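Local coordinates for protein cyclase (Streptomyces sp. R1128, PDB 3TFZ) that probably acts as an aromatase/cyclase of the R1128 polyketide pathway, directing ring closure and aromatisation of a polyketide chain held in a helix-grip fold, at residues D26-A31 with V40-E45; R97-D102 with Q107-H112. All coordinates share one frame; numbering follows the deposited sequence.

In the fold
Both contacts reach the seven-strand antiparallel sheet of the helix-grip fold, the Bet v 1-like scaffold in which a sheet curves round a long C-terminal helix, here 131-164. Contact 1 closes first along the chain and ties the turn after helix 17-25 to the outermost strand 37-46. Contact 2 pairs strand 89-100 with 105-116, which lies next to the opposite outermost strand, 5-13. Their centres are 21 Å apart and their nearest atoms about 8 Å, so they do not touch. A31 O of contact 1 is one ligand of the potassium ion, 2.5 Å away, whereas contact 2 faces the second subunit.

Contact 1: residues D26-A31 with V40-E45; sequences DVLGYA and VEILEE. With K (potassium ion), chain G.
V40 packs its two methyls against the turn V27-A31, joining the short 3-10 segment and following helix of the helix-grip fold to its outermost strand 37-46. The segments bury 268 Å² between them; V40's methyls rest partly on backbone atoms of the turn, and the remaining contacts are between apolar side-chain carbons. With V40 CG1 anti to the backbone N (chi1 179°) and CG2 beside it, both methyls reach V27 O, CG1 at 3.5 Å. CG2 alone goes on to Y30 CB, 3.8 Å away. It also lies 3.7 Å from A31 N. The V27 carbonyl accepts the 3-10 bond from Y30 N as well, so the methyls lie beside a backbone oxygen already engaged within the turn. Two residues along, I42 meets L28 with the side chains crossing at about a right angle, CD1 to CD1 at 3.6 Å; I42 CD1 also stands 4.3 Å from V27 CG2.

Behind this first shell, V27 CG1 sits 3.6 Å above one face of the Y30 ring, offset toward its rim. The ring's OH is hydrogen-bonded to L24 O and R69 NH1. On the strand side, L43 and E44 form a classic beta bulge opposite V51. Carbonyl oxygens of F34, P35 and T37 and a water molecule share the potassium ion with A31 O, which lies 2.5 Å from it.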
ATOM      1  N   ASP A  26      14.549 -15.842   2.919  1.00 16.43           N
ATOM      2  CA  ASP A  26      14.724 -17.119   3.669  1.00 17.77           C
ATOM      3  C   ASP A  26      13.357 -17.799   3.878  1.00 18.31           C
ATOM      4  O   ASP A  26      12.790 -17.728   4.993  1.00 16.85           O
ATOM      5  CB  ASP A  26      15.445 -16.749   4.979  1.00 19.78           C
ATOM      6  CG  ASP A  26      15.757 -17.961   5.917  1.00 24.80           C
ATOM      7  OD1 ASP A  26      15.742 -19.134   5.461  1.00 29.04           O
ATOM      8  OD2 ASP A  26      15.971 -17.687   7.157  1.00 32.38           O
ATOM      9  N   VAL A  27      12.786 -18.399   2.804  1.00 18.43           N
ATOM     10  CA  VAL A  27      11.523 -19.093   2.969  1.00 19.92           C
ATOM     11  C   VAL A  27      11.514 -20.197   4.090  1.00 22.63           C
ATOM     12  O   VAL A  27      10.445 -20.510   4.599  1.00 23.90           O
ATOM     13  CB  VAL A  27      11.027 -19.847   1.761  1.00 20.63           C
ATOM     14  CG1 VAL A  27       9.839 -19.259   1.092  1.00 19.28           C
ATOM     15  CG2 VAL A  27      12.099 -20.451   0.935  1.00 20.87           C
ATOM     16  N   LEU A  28      12.636 -20.863   4.373  1.00 24.84           N
ATOM     17  CA  LEU A  28      12.694 -21.780   5.527  1.00 28.86           C
ATOM     18  C   LEU A  28      12.217 -21.099   6.847  1.00 27.54           C
ATOM     19  O   LEU A  28      11.707 -21.772   7.707  1.00 30.97           O
ATOM     20  CB  LEU A  28      14.097 -22.311   5.735  1.00 31.07           C
ATOM     21  CG  LEU A  28      14.732 -23.663   5.319  1.00 35.80           C
ATOM     22  CD1 LEU A  28      13.827 -24.608   4.560  1.00 37.69           C
ATOM     23  CD2 LEU A  28      16.169 -23.534   4.716  1.00 34.31           C
ATOM     24  N   GLY A  29      12.434 -19.790   7.023  1.00 25.48           N
ATOM     25  CA  GLY A  29      11.868 -19.059   8.151  1.00 22.40           C
ATOM     26  C   GLY A  29      10.367 -18.732   8.080  1.00 20.72           C
ATOM     27  O   GLY A  29       9.901 -18.226   8.975  1.00 19.51           O
ATOM     28  N   TYR A  30       9.658 -18.936   6.979  1.00 21.48           N
ATOM     29  CA  TYR A  30       8.252 -18.439   6.818  1.00 22.58           C
ATOM     30  C   TYR A  30       7.213 -19.044   7.807  1.00 23.87           C
ATOM     31  O   TYR A  30       6.282 -18.350   8.149  1.00 22.77           O
ATOM     32  CB  TYR A  30       7.729 -18.625   5.386  1.00 21.54           C
ATOM     33  CG  TYR A  30       8.166 -17.516   4.357  1.00 24.60           C
ATOM     34  CD1 TYR A  30       7.437 -17.303   3.145  1.00 17.59           C
ATOM     35  CD2 TYR A  30       9.337 -16.727   4.569  1.00 18.79           C
ATOM     36  CE1 TYR A  30       7.899 -16.322   2.200  1.00 16.89           C
ATOM     37  CE2 TYR A  30       9.777 -15.776   3.600  1.00 15.53           C
ATOM     38  CZ  TYR A  30       9.056 -15.587   2.433  1.00 14.95           C
ATOM     39  OH  TYR A  30       9.445 -14.620   1.498  1.00 16.07           O
ATOM     40  N   ALA A  31       7.375 -20.321   8.234  1.00 23.62           N
ATOM     41  CA  ALA A  31       6.438 -20.942   9.141  1.00 24.49           C
ATOM     42  C   ALA A  31       6.591 -20.330  10.562  1.00 25.02           C
ATOM     43  O   ALA A  31       5.640 -20.140  11.300  1.00 24.63           O
ATOM     44  CB  ALA A  31       6.662 -22.487   9.167  1.00 25.11           C
ATOM     45  N   VAL A  40       6.378 -25.101   5.642  1.00 29.16           N
ATOM     46  CA  VAL A  40       7.014 -24.766   4.403  1.00 29.75           C
ATOM     47  C   VAL A  40       7.863 -25.978   4.002  1.00 32.58           C
ATOM     48  O   VAL A  40       8.529 -26.596   4.864  1.00 34.49           O
ATOM     49  CB  VAL A  40       8.040 -23.605   4.566  1.00 29.11           C
ATOM     50  CG1 VAL A  40       8.716 -23.288   3.240  1.00 26.61           C
ATOM     51  CG2 VAL A  40       7.402 -22.376   5.098  1.00 31.62           C
ATOM     52  N   GLU A  41       7.956 -26.226   2.700  1.00 30.95           N
ATOM     53  CA  GLU A  41       8.805 -27.253   2.221  1.00 32.19           C
ATOM     54  C   GLU A  41       9.439 -26.924   0.877  1.00 29.87           C
ATOM     55  O   GLU A  41       8.717 -26.575  -0.029  1.00 26.67           O
ATOM     56  CB  GLU A  41       7.897 -28.428   2.080  1.00 35.40           C
ATOM     57  CG  GLU A  41       8.500 -29.702   1.735  1.00 44.92           C
ATOM     58  CD  GLU A  41       7.363 -30.688   1.544  1.00 58.78           C
ATOM     59  OE1 GLU A  41       7.657 -31.784   0.903  1.00 57.59           O
ATOM     60  OE2 GLU A  41       6.191 -30.275   2.030  1.00 58.32           O
ATOM     61  N   ILE A  42      10.764 -27.142   0.732  1.00 30.36           N
ATOM     62  CA  ILE A  42      11.474 -26.734  -0.455  1.00 29.33           C
ATOM     63  C   ILE A  42      11.500 -27.877  -1.350  1.00 32.02           C
ATOM     64  O   ILE A  42      12.036 -28.929  -1.026  1.00 35.99           O
ATOM     65  CB  ILE A  42      12.893 -26.174  -0.175  1.00 30.23           C
ATOM     66  CG1 ILE A  42      12.792 -24.854   0.657  1.00 30.17           C
ATOM     67  CG2 ILE A  42      13.588 -25.808  -1.447  1.00 29.21           C
ATOM     68  CD1 ILE A  42      14.180 -24.196   1.017  1.00 35.03           C
ATOM     69  N   LEU A  43      10.926 -27.713  -2.529  1.00 32.14           N
ATOM     70  CA  LEU A  43      10.910 -28.845  -3.469  1.00 34.12           C
ATOM     71  C   LEU A  43      12.073 -28.771  -4.449  1.00 35.13           C
ATOM     72  O   LEU A  43      12.568 -29.800  -4.948  1.00 38.44           O
ATOM     73  CB  LEU A  43       9.554 -28.901  -4.206  1.00 34.82           C
ATOM     74  CG  LEU A  43       8.193 -29.589  -3.857  1.00 36.35           C
ATOM     75  CD1 LEU A  43       7.982 -30.175  -2.440  1.00 30.55           C
ATOM     76  CD2 LEU A  43       7.054 -28.699  -4.292  1.00 26.89           C
ATOM     77  N   GLU A  44      12.515 -27.559  -4.736  1.00 34.05           N
ATOM     78  CA  GLU A  44      13.491 -27.291  -5.803  1.00 36.84           C
ATOM     79  C   GLU A  44      14.084 -25.934  -5.495  1.00 33.60           C
ATOM     80  O   GLU A  44      13.396 -25.037  -5.047  1.00 32.19           O
ATOM     81  CB  GLU A  44      12.806 -27.393  -7.179  1.00 38.23           C
ATOM     82  CG  GLU A  44      13.632 -27.624  -8.480  1.00 49.95           C
ATOM     83  CD  GLU A  44      12.838 -27.064  -9.772  1.00 60.81           C
ATOM     84  OE1 GLU A  44      11.599 -27.266  -9.838  1.00 64.34           O
ATOM     85  OE2 GLU A  44      13.400 -26.401 -10.707  1.00 63.01           O
ATOM     86  N   GLU A  45      15.374 -25.814  -5.681  1.00 36.54           N
ATOM     87  CA  GLU A  45      16.168 -24.684  -5.255  1.00 37.94           C
ATOM     88  C   GLU A  45      17.498 -24.611  -6.027  1.00 40.30           C
ATOM     89  O   GLU A  45      18.189 -25.568  -6.154  1.00 42.31           O
ATOM     90  CB  GLU A  45      16.502 -24.763  -3.765  1.00 39.01           C
ATOM     91  CG  GLU A  45      16.197 -23.420  -3.109  1.00 42.26           C
ATOM     92  CD  GLU A  45      16.959 -23.214  -1.813  1.00 48.30           C
ATOM     93  OE1 GLU A  45      17.416 -24.263  -1.200  1.00 51.68           O
ATOM     94  OE2 GLU A  45      17.108 -21.993  -1.471  1.00 44.98           O
TER
HETATM   95  K     K G 170       3.264 -19.894  11.826  1.00 37.20           K
HETATM   96  O   HOH W   1       4.374 -17.743  13.433  1.00 24.33           O

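Contact 2: residues R97-D102 with Q107-H112; sequences RAFTLD and QLVLTH
R97 and V109 face each other as a hydrogen-bonded antiparallel pair in the beta hairpin of strands 89-100 and 105-116. R97 N donates to V109 O and V109 N to R97 O, both at 2.8 Å; F99 and Q107 make the same reciprocal pair, with A98 and L108 the non-hydrogen-bonded pair between them.

R97 carries CG anti to its carbonyl carbon (chi1 -52°) and runs extended from CG to NE, which carries the guanidinium along to T111. There T111 CG2 stands over the centre of one guanidinium face, 3.9 Å above the plane, and the two side chains cross at about a right angle. E95 holds both partners, by a salt bridge to R97 NE and through its backbone N to T111 OG1. The F99 ring offers an edge: its CE2 meets V109 CG2 at 4.0 Å, near the ring plane. Q107 starts anti to the backbone N, and a bend at chi2 (73°) sets its amide between two subunits: OE1 accepts from R97 NH1 of the second subunit, while NE2 bonds T10 OG1 of its own chain and E8 OE1 of the second subunit.

R97, F99 and Q107 thus line the dimer interface, where F99 also meets F99 of the second subunit with ring planes at about 25°. On the other face, L108 packs on L150 and V153 of helix 131-164 and on V20 and L24 of helix 17-25, while its backbone pairs with V11 of strand 5-13.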
ATOM      1  N   ARG A  97       8.373  -6.279  -3.454  1.00 15.33           N
ATOM      2  CA  ARG A  97       9.302  -5.253  -3.827  1.00 15.27           C
ATOM      3  C   ARG A  97       9.652  -4.429  -2.559  1.00 18.32           C
ATOM      4  O   ARG A  97       8.783  -3.869  -1.944  1.00 20.11           O
ATOM      5  CB  ARG A  97       8.666  -4.305  -4.831  1.00 15.27           C
ATOM      6  CG  ARG A  97       7.997  -4.981  -6.110  1.00 14.86           C
ATOM      7  CD  ARG A  97       6.960  -3.999  -6.725  1.00 18.11           C
ATOM      8  NE  ARG A  97       6.380  -4.556  -7.945  1.00 19.32           N
ATOM      9  CZ  ARG A  97       5.450  -3.986  -8.696  1.00 17.56           C
ATOM     10  NH1 ARG A  97       4.971  -2.799  -8.385  1.00 15.80           N
ATOM     11  NH2 ARG A  97       5.016  -4.595  -9.794  1.00 14.73           N
ATOM     12  N   ALA A  98      10.957  -4.279  -2.259  1.00 20.08           N
ATOM     13  CA  ALA A  98      11.513  -3.565  -1.149  1.00 19.52           C
ATOM     14  C   ALA A  98      12.259  -2.356  -1.710  1.00 20.11           C
ATOM     15  O   ALA A  98      13.177  -2.555  -2.406  1.00 26.96           O
ATOM     16  CB  ALA A  98      12.506  -4.461  -0.429  1.00 18.64           C
ATOM     17  N   PHE A  99      11.909  -1.119  -1.405  1.00 17.99           N
ATOM     18  CA  PHE A  99      12.612   0.030  -1.875  1.00 14.80           C
ATOM     19  C   PHE A  99      13.363   0.691  -0.694  1.00 16.66           C
ATOM     20  O   PHE A  99      12.838   0.773   0.403  1.00 16.36           O
ATOM     21  CB  PHE A  99      11.632   1.004  -2.450  1.00 11.22           C
ATOM     22  CG  PHE A  99      10.821   0.451  -3.636  1.00 10.62           C
ATOM     23  CD1 PHE A  99      11.238   0.675  -4.913  1.00  7.97           C
ATOM     24  CD2 PHE A  99       9.558  -0.121  -3.451  1.00  6.95           C
ATOM     25  CE1 PHE A  99      10.503   0.194  -5.961  1.00  9.97           C
ATOM     26  CE2 PHE A  99       8.854  -0.540  -4.438  1.00 10.01           C
ATOM     27  CZ  PHE A  99       9.326  -0.366  -5.755  1.00  9.00           C
ATOM     28  N   THR A 100      14.636   1.061  -0.901  1.00 17.59           N
ATOM     29  CA  THR A 100      15.320   1.989  -0.027  1.00 17.89           C
ATOM     30  C   THR A 100      14.560   3.334   0.042  1.00 20.03           C
ATOM     31  O   THR A 100      14.374   4.043  -1.027  1.00 21.46           O
ATOM     32  CB  THR A 100      16.729   2.251  -0.606  1.00 18.12           C
ATOM     33  OG1 THR A 100      17.473   1.035  -0.467  1.00 16.88           O
ATOM     34  CG2 THR A 100      17.383   3.269   0.147  1.00 12.54           C
ATOM     35  N   LEU A 101      14.106   3.674   1.256  1.00 20.63           N
ATOM     36  CA  LEU A 101      13.485   4.947   1.528  1.00 22.45           C
ATOM     37  C   LEU A 101      14.597   5.835   2.118  1.00 26.27           C
ATOM     38  O   LEU A 101      14.907   6.929   1.607  1.00 29.13           O
ATOM     39  CB  LEU A 101      12.298   4.740   2.487  1.00 22.69           C
ATOM     40  CG  LEU A 101      11.494   5.978   2.962  1.00 24.02           C
ATOM     41  CD1 LEU A 101      10.962   6.903   1.828  1.00 21.94           C
ATOM     42  CD2 LEU A 101      10.352   5.503   3.774  1.00 25.53           C
ATOM     43  N   ASP A 102      15.259   5.366   3.168  1.00 25.69           N
ATOM     44  CA  ASP A 102      16.549   5.903   3.451  1.00 28.13           C
ATOM     45  C   ASP A 102      17.435   4.786   4.013  1.00 26.82           C
ATOM     46  O   ASP A 102      17.080   3.608   3.919  1.00 26.39           O
ATOM     47  CB  ASP A 102      16.399   7.150   4.341  1.00 30.10           C
ATOM     48  CG  ASP A 102      15.804   6.830   5.712  1.00 35.63           C
ATOM     49  OD1 ASP A 102      14.976   7.593   6.279  1.00 38.60           O
ATOM     50  OD2 ASP A 102      16.168   5.767   6.220  1.00 41.63           O
ATOM     51  N   GLN A 107      10.536   0.920   2.045  1.00 18.04           N
ATOM     52  CA  GLN A 107       9.144   0.757   1.634  1.00 16.55           C
ATOM     53  C   GLN A 107       8.956  -0.719   1.160  1.00 15.72           C
ATOM     54  O   GLN A 107       9.680  -1.202   0.274  1.00 14.22           O
ATOM     55  CB  GLN A 107       8.851   1.709   0.470  1.00 16.22           C
ATOM     56  CG  GLN A 107       7.347   1.917   0.103  1.00 11.86           C
ATOM     57  CD  GLN A 107       6.657   2.754   1.119  1.00 14.53           C
ATOM     58  OE1 GLN A 107       7.030   3.893   1.397  1.00 16.91           O
ATOM     59  NE2 GLN A 107       5.626   2.193   1.710  1.00  9.53           N
ATOM     60  N   LEU A 108       7.958  -1.395   1.719  1.00 14.47           N
ATOM     61  CA  LEU A 108       7.708  -2.808   1.419  1.00 14.55           C
ATOM     62  C   LEU A 108       6.346  -2.954   0.650  1.00 14.07           C
ATOM     63  O   LEU A 108       5.295  -2.544   1.119  1.00 15.69           O
ATOM     64  CB  LEU A 108       7.745  -3.707   2.719  1.00 13.13           C
ATOM     65  CG  LEU A 108       7.543  -5.211   2.419  1.00 14.35           C
ATOM     66  CD1 LEU A 108       8.701  -5.838   1.519  1.00 13.79           C
ATOM     67  CD2 LEU A 108       7.481  -6.008   3.700  1.00 16.23           C
ATOM     68  N   VAL A 109       6.417  -3.549  -0.528  1.00 13.06           N
ATOM     69  CA  VAL A 109       5.295  -3.782  -1.367  1.00 13.46           C
ATOM     70  C   VAL A 109       5.059  -5.276  -1.733  1.00 13.69           C
ATOM     71  O   VAL A 109       5.977  -6.023  -2.060  1.00 12.73           O
ATOM     72  CB  VAL A 109       5.413  -2.940  -2.676  1.00 12.70           C
ATOM     73  CG1 VAL A 109       4.128  -3.116  -3.585  1.00 13.52           C
ATOM     74  CG2 VAL A 109       5.589  -1.458  -2.317  1.00 13.05           C
ATOM     75  N   LEU A 110       3.766  -5.637  -1.719  1.00 15.94           N
ATOM     76  CA  LEU A 110       3.276  -6.965  -2.068  1.00 14.33           C
ATOM     77  C   LEU A 110       2.071  -6.737  -3.068  1.00 14.55           C
ATOM     78  O   LEU A 110       1.146  -6.033  -2.723  1.00 12.41           O
ATOM     79  CB  LEU A 110       2.847  -7.739  -0.825  1.00 10.02           C
ATOM     80  CG  LEU A 110       2.252  -9.117  -1.099  1.00 11.32           C
ATOM     81  CD1 LEU A 110       3.201  -9.977  -1.901  1.00 10.45           C
ATOM     82  CD2 LEU A 110       1.928  -9.815   0.212  1.00 12.37           C
ATOM     83  N   THR A 111       2.188  -7.331  -4.294  1.00 13.94           N
ATOM     84  CA  THR A 111       1.159  -7.328  -5.343  1.00 13.03           C
ATOM     85  C   THR A 111       0.580  -8.725  -5.485  1.00 14.16           C
ATOM     86  O   THR A 111       1.172  -9.748  -5.077  1.00 12.54           O
ATOM     87  CB  THR A 111       1.603  -6.795  -6.766  1.00 11.52           C
ATOM     88  OG1 THR A 111       2.408  -7.751  -7.368  1.00 14.03           O
ATOM     89  CG2 THR A 111       2.435  -5.487  -6.741  1.00  8.03           C
ATOM     90  N   HIS A 112      -0.656  -8.732  -6.010  1.00 15.31           N
ATOM     91  CA  HIS A 112      -1.366  -9.986  -6.317  1.00 12.92           C
ATOM     92  C   HIS A 112      -2.053  -9.856  -7.614  1.00 12.81           C
ATOM     93  O   HIS A 112      -2.808  -8.920  -7.761  1.00 13.48           O
ATOM     94  CB  HIS A 112      -2.433 -10.325  -5.281  1.00 10.80           C
ATOM     95  CG  HIS A 112      -1.866 -10.744  -3.973  1.00 13.20           C
ATOM     96  ND1 HIS A 112      -1.528  -9.844  -2.983  1.00 10.76           N
ATOM     97  CD2 HIS A 112      -1.641 -11.969  -3.447  1.00 12.28           C
ATOM     98  CE1 HIS A 112      -1.062 -10.486  -1.928  1.00  5.35           C
ATOM     99  NE2 HIS A 112      -1.158 -11.782  -2.165  1.00 10.04           N
TER